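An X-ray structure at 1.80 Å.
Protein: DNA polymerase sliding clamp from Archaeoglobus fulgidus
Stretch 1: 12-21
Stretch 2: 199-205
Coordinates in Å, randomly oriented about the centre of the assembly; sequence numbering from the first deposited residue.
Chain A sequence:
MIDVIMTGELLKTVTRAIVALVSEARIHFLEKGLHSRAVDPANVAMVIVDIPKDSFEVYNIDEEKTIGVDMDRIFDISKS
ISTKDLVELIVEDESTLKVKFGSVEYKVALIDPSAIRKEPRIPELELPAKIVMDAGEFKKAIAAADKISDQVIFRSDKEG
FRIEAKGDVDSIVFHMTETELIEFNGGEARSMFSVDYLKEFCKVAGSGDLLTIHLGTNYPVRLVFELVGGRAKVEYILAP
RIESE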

ATOM      1  N   LYS A  12       5.157 -18.143   8.883  1.00 14.60           N
ATOM      2  CA  LYS A  12       4.233 -17.404   8.021  1.00 15.74           C
ATOM      3  C   LYS A  12       4.263 -17.886   6.575  1.00 16.34           C
ATOM      4  O   LYS A  12       3.218 -18.079   5.943  1.00 15.97           O
ATOM      5  CB  LYS A  12       4.557 -15.904   8.077  1.00 16.69           C
ATOM      6  CG  LYS A  12       4.328 -15.278   9.460  1.00 18.69           C
ATOM      7  CD  LYS A  12       4.990 -13.902   9.602  1.00 20.04           C
ATOM      8  CE  LYS A  12       4.342 -12.834   8.726  1.00 22.21           C
ATOM      9  NZ  LYS A  12       2.979 -12.459   9.203  1.00 22.74           N
ATOM     10  N   THR A  13       5.465 -18.095   6.055  1.00 15.38           N
ATOM     11  CA  THR A  13       5.619 -18.529   4.674  1.00 16.74           C
ATOM     12  C   THR A  13       5.107 -19.940   4.411  1.00 16.55           C
ATOM     13  O   THR A  13       4.409 -20.169   3.419  1.00 17.13           O
ATOM     14  CB  THR A  13       7.095 -18.409   4.234  1.00 17.22           C
ATOM     15  OG1 THR A  13       7.454 -17.023   4.201  1.00 18.99           O
ATOM     16  CG2 THR A  13       7.302 -19.006   2.847  1.00 17.89           C
ATOM     17  N   VAL A  14       5.432 -20.880   5.291  1.00 15.59           N
ATOM     18  CA  VAL A  14       4.985 -22.256   5.109  1.00 17.14           C
ATOM     19  C   VAL A  14       3.475 -22.369   5.328  1.00 16.90           C
ATOM     20  O   VAL A  14       2.794 -23.152   4.661  1.00 16.39           O
ATOM     21  CB  VAL A  14       5.733 -23.206   6.062  1.00 17.96           C
ATOM     22  CG1 VAL A  14       5.138 -24.596   5.994  1.00 20.48           C
ATOM     23  CG2 VAL A  14       7.213 -23.259   5.668  1.00 18.23           C
ATOM     24  N   THR A  15       2.952 -21.581   6.258  1.00 16.22           N
ATOM     25  CA  THR A  15       1.517 -21.594   6.524  1.00 17.13           C
ATOM     26  C   THR A  15       0.796 -21.064   5.291  1.00 16.89           C
ATOM     27  O   THR A  15      -0.201 -21.640   4.842  1.00 17.69           O
ATOM     28  CB  THR A  15       1.176 -20.714   7.755  1.00 17.74           C
ATOM     29  OG1 THR A  15       1.731 -21.316   8.931  1.00 19.11           O
ATOM     30  CG2 THR A  15      -0.335 -20.591   7.931  1.00 18.38           C
ATOM     31  N   ARG A  16       1.307 -19.976   4.730  1.00 17.07           N
ATOM     32  CA  ARG A  16       0.699 -19.386   3.543  1.00 18.32           C
ATOM     33  C   ARG A  16       0.753 -20.341   2.351  1.00 18.10           C
ATOM     34  O   ARG A  16      -0.193 -20.412   1.563  1.00 18.02           O
ATOM     35  CB  ARG A  16       1.395 -18.078   3.169  1.00 19.95           C
ATOM     36  CG  ARG A  16       0.792 -17.401   1.944  1.00 23.86           C
ATOM     37  CD  ARG A  16       1.414 -16.043   1.682  1.00 26.86           C
ATOM     38  NE  ARG A  16       0.807 -15.383   0.529  1.00 31.38           N
ATOM     39  CZ  ARG A  16       1.138 -14.165   0.109  1.00 33.05           C
ATOM     40  NH1 ARG A  16       2.074 -13.474   0.748  1.00 34.46           N
ATOM     41  NH2 ARG A  16       0.530 -13.634  -0.946  1.00 34.60           N
ATOM     42  N   ALA A  17       1.859 -21.072   2.224  1.00 17.29           N
ATOM     43  CA  ALA A  17       2.027 -22.008   1.115  1.00 17.53           C
ATOM     44  C   ALA A  17       1.005 -23.138   1.161  1.00 17.59           C
ATOM     45  O   ALA A  17       0.507 -23.573   0.123  1.00 17.81           O
ATOM     46  CB  ALA A  17       3.441 -22.587   1.129  1.00 17.70           C
ATOM     47  N   ILE A  18       0.695 -23.609   2.364  1.00 17.35           N
ATOM     48  CA  ILE A  18      -0.258 -24.702   2.531  1.00 18.32           C
ATOM     49  C   ILE A  18      -1.708 -24.244   2.409  1.00 18.94           C
ATOM     50  O   ILE A  18      -2.504 -24.883   1.720  1.00 18.91           O
ATOM     51  CB  ILE A  18      -0.077 -25.396   3.901  1.00 18.47           C
ATOM     52  CG1 ILE A  18       1.300 -26.062   3.967  1.00 18.28           C
ATOM     53  CG2 ILE A  18      -1.165 -26.444   4.116  1.00 19.12           C
ATOM     54  CD1 ILE A  18       1.632 -26.651   5.321  1.00 18.72           C
ATOM     55  N   VAL A  19      -2.047 -23.139   3.067  1.00 18.55           N
ATOM     56  CA  VAL A  19      -3.420 -22.644   3.036  1.00 20.00           C
ATOM     57  C   VAL A  19      -3.833 -22.207   1.631  1.00 20.31           C
ATOM     58  O   VAL A  19      -5.020 -22.054   1.338  1.00 20.59           O
ATOM     59  CB  VAL A  19      -3.621 -21.475   4.047  1.00 19.92           C
ATOM     60  CG1 VAL A  19      -3.017 -20.196   3.508  1.00 19.87           C
ATOM     61  CG2 VAL A  19      -5.106 -21.298   4.349  1.00 21.10           C
ATOM     62  N   ALA A  20      -2.853 -22.010   0.757  1.00 21.00           N
ATOM     63  CA  ALA A  20      -3.148 -21.618  -0.613  1.00 21.41           C
ATOM     64  C   ALA A  20      -3.983 -22.715  -1.280  1.00 21.82           C
ATOM     65  O   ALA A  20      -4.782 -22.438  -2.176  1.00 21.98           O
ATOM     66  CB  ALA A  20      -1.850 -21.404  -1.388  1.00 22.20           C
ATOM     67  N   LEU A  21      -3.799 -23.953  -0.831  1.00 21.81           N
ATOM     68  CA  LEU A  21      -4.527 -25.084  -1.401  1.00 22.70           C
ATOM     69  C   LEU A  21      -5.598 -25.699  -0.506  1.00 22.87           C
ATOM     70  O   LEU A  21      -6.650 -26.101  -0.999  1.00 23.27           O
ATOM     71  CB  LEU A  21      -3.553 -26.193  -1.823  1.00 22.41           C
ATOM     72  CG  LEU A  21      -2.512 -25.874  -2.900  1.00 22.95           C
ATOM     73  CD1 LEU A  21      -1.796 -27.166  -3.288  1.00 23.20           C
ATOM     74  CD2 LEU A  21      -3.179 -25.250  -4.117  1.00 23.71           C
TER
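Stretch 2, residues 199-205: KEFCKVA

Two segments far apart in sequence can pack together without a single hydrogen bond between them, and the sliding clamp of Archaeoglobus fulgidus offers a compact example. Residues 12-19 continue a helix that begins earlier in the chain. Stretch 2 enters as the last part of another helix, helical from Lys199 to Phe201, and by Ala205 its backbone is extended, with phi/psi of -117/163°. The two run in opposite senses: the CA of Thr13 lies 6.1 Å from the CA of Val204, whereas seven residues further on the CA of Ala20 lies 7.3 Å from the CA of Glu200. Together they bury 365 Å², a modest area with Val204 the largest contributor on one side and Arg16 on the other.

Lys12 stays out of reach, so the contact opens at Thr13. Its CG2 is 4.2 Å from CB of Val204, and its carbonyl O lies 3.9 Å from Val204 CG1. That oxygen already accepts the helical hydrogen bond from Ala17 N, at 3.0 Å, so the valine methyl packs against a backbone whose polar groups are paired. Val14 and Thr15 follow with their CA-to-CB bonds directed away from stretch 2, as the turn of the helix requires.

One turn after Lys12, Arg16 points toward stretch 2 with chi1, chi2 and chi3 all t, an extended chain that reaches out to Lys203. Its CG rests 3.6 Å from Val204 CG1, and farther out its NH2 comes within 3.4 Å of Lys203 CB. The carbonyl O of Lys203 lies over one face of the guanidinium, a placement that brings no hydrogen bond. Lys203 itself starts toward stretch 1, but its end leads away: NZ forms a salt bridge with OE1 of Glu200 at 3.0 Å, within its own stretch.

Ala17 completes the seat of the valine. Its N is 3.7 Å from Val204 CG1 and its CB 4.1 Å from the same methyl, an apolar contact; CG1 thus touches Thr13, Arg16 and Ala17 at once. Ile18 and Val19 make no contact. At Ala20, beyond the clearly helical residues, the CB points toward stretch 2 and approaches Glu200 OE2 to 4.1 Å. Leu21 closes the segment, its CD2 coming no nearer than 4.6 Å to CE2 of Phe201. The general lesson is that a single methyl can touch three residues of a helix, spaced so that they share one face, within a small interface that has no hydrogen bonds across it.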

ATOM      1  N   LYS A 199       0.565 -18.549 -10.698  1.00 18.02           N
ATOM      2  CA  LYS A 199       0.629 -17.236 -10.072  1.00 19.66           C
ATOM      3  C   LYS A 199       0.449 -17.372  -8.561  1.00 19.33           C
ATOM      4  O   LYS A 199       1.158 -16.726  -7.786  1.00 19.44           O
ATOM      5  CB  LYS A 199      -0.452 -16.324 -10.662  1.00 21.39           C
ATOM      6  CG  LYS A 199      -0.346 -14.869 -10.249  1.00 24.51           C
ATOM      7  CD  LYS A 199      -1.387 -14.043 -10.985  1.00 26.75           C
ATOM      8  CE  LYS A 199      -1.310 -12.572 -10.616  1.00 28.89           C
ATOM      9  NZ  LYS A 199      -2.401 -11.803 -11.280  1.00 30.07           N
ATOM     10  N   GLU A 200      -0.485 -18.225  -8.143  1.00 18.65           N
ATOM     11  CA  GLU A 200      -0.744 -18.445  -6.722  1.00 18.60           C
ATOM     12  C   GLU A 200       0.482 -19.052  -6.037  1.00 18.21           C
ATOM     13  O   GLU A 200       0.851 -18.647  -4.931  1.00 17.56           O
ATOM     14  CB  GLU A 200      -1.956 -19.369  -6.545  1.00 20.42           C
ATOM     15  CG  GLU A 200      -2.474 -19.493  -5.116  1.00 22.18           C
ATOM     16  CD  GLU A 200      -2.945 -18.168  -4.536  1.00 24.17           C
ATOM     17  OE1 GLU A 200      -3.509 -17.345  -5.288  1.00 25.57           O
ATOM     18  OE2 GLU A 200      -2.764 -17.951  -3.319  1.00 25.86           O
ATOM     19  N   PHE A 201       1.114 -20.020  -6.697  1.00 16.77           N
ATOM     20  CA  PHE A 201       2.309 -20.672  -6.156  1.00 16.27           C
ATOM     21  C   PHE A 201       3.394 -19.644  -5.824  1.00 16.94           C
ATOM     22  O   PHE A 201       4.002 -19.691  -4.758  1.00 16.10           O
ATOM     23  CB  PHE A 201       2.912 -21.641  -7.179  1.00 15.93           C
ATOM     24  CG  PHE A 201       2.035 -22.812  -7.533  1.00 15.65           C
ATOM     25  CD1 PHE A 201       2.299 -23.552  -8.685  1.00 15.80           C
ATOM     26  CD2 PHE A 201       0.976 -23.196  -6.719  1.00 15.60           C
ATOM     27  CE1 PHE A 201       1.523 -24.662  -9.024  1.00 16.04           C
ATOM     28  CE2 PHE A 201       0.190 -24.309  -7.051  1.00 15.46           C
ATOM     29  CZ  PHE A 201       0.467 -25.039  -8.203  1.00 14.83           C
ATOM     30  N   CYS A 202       3.634 -18.730  -6.758  1.00 16.44           N
ATOM     31  CA  CYS A 202       4.674 -17.719  -6.605  1.00 18.43           C
ATOM     32  C   CYS A 202       4.459 -16.679  -5.514  1.00 18.94           C
ATOM     33  O   CYS A 202       5.376 -15.920  -5.198  1.00 19.22           O
ATOM     34  CB  CYS A 202       4.902 -17.006  -7.941  1.00 17.72           C
ATOM     35  SG  CYS A 202       5.571 -18.077  -9.227  1.00 20.68           S
ATOM     36  N   LYS A 203       3.269 -16.641  -4.926  1.00 19.60           N
ATOM     37  CA  LYS A 203       3.002 -15.658  -3.882  1.00 20.53           C
ATOM     38  C   LYS A 203       3.852 -15.820  -2.622  1.00 20.22           C
ATOM     39  O   LYS A 203       4.006 -14.869  -1.854  1.00 20.72           O
ATOM     40  CB  LYS A 203       1.516 -15.665  -3.518  1.00 21.76           C
ATOM     41  CG  LYS A 203       0.659 -15.015  -4.590  1.00 23.11           C
ATOM     42  CD  LYS A 203      -0.812 -15.031  -4.228  1.00 26.12           C
ATOM     43  CE  LYS A 203      -1.623 -14.349  -5.317  1.00 27.58           C
ATOM     44  NZ  LYS A 203      -3.086 -14.402  -5.043  1.00 29.73           N
ATOM     45  N   VAL A 204       4.410 -17.006  -2.409  1.00 19.40           N
ATOM     46  CA  VAL A 204       5.246 -17.236  -1.231  1.00 19.36           C
ATOM     47  C   VAL A 204       6.734 -17.155  -1.560  1.00 18.94           C
ATOM     48  O   VAL A 204       7.581 -17.355  -0.686  1.00 18.44           O
ATOM     49  CB  VAL A 204       4.966 -18.617  -0.583  1.00 20.03           C
ATOM     50  CG1 VAL A 204       3.530 -18.672  -0.073  1.00 19.63           C
ATOM     51  CG2 VAL A 204       5.227 -19.735  -1.586  1.00 19.46           C
ATOM     52  N   ALA A 205       7.049 -16.850  -2.815  1.00 18.56           N
ATOM     53  CA  ALA A 205       8.441 -16.766  -3.252  1.00 18.83           C
ATOM     54  C   ALA A 205       8.840 -15.375  -3.724  1.00 19.40           C
ATOM     55  O   ALA A 205       7.994 -14.536  -4.025  1.00 19.73           O
ATOM     56  CB  ALA A 205       8.697 -17.780  -4.364  1.00 18.96           C
TER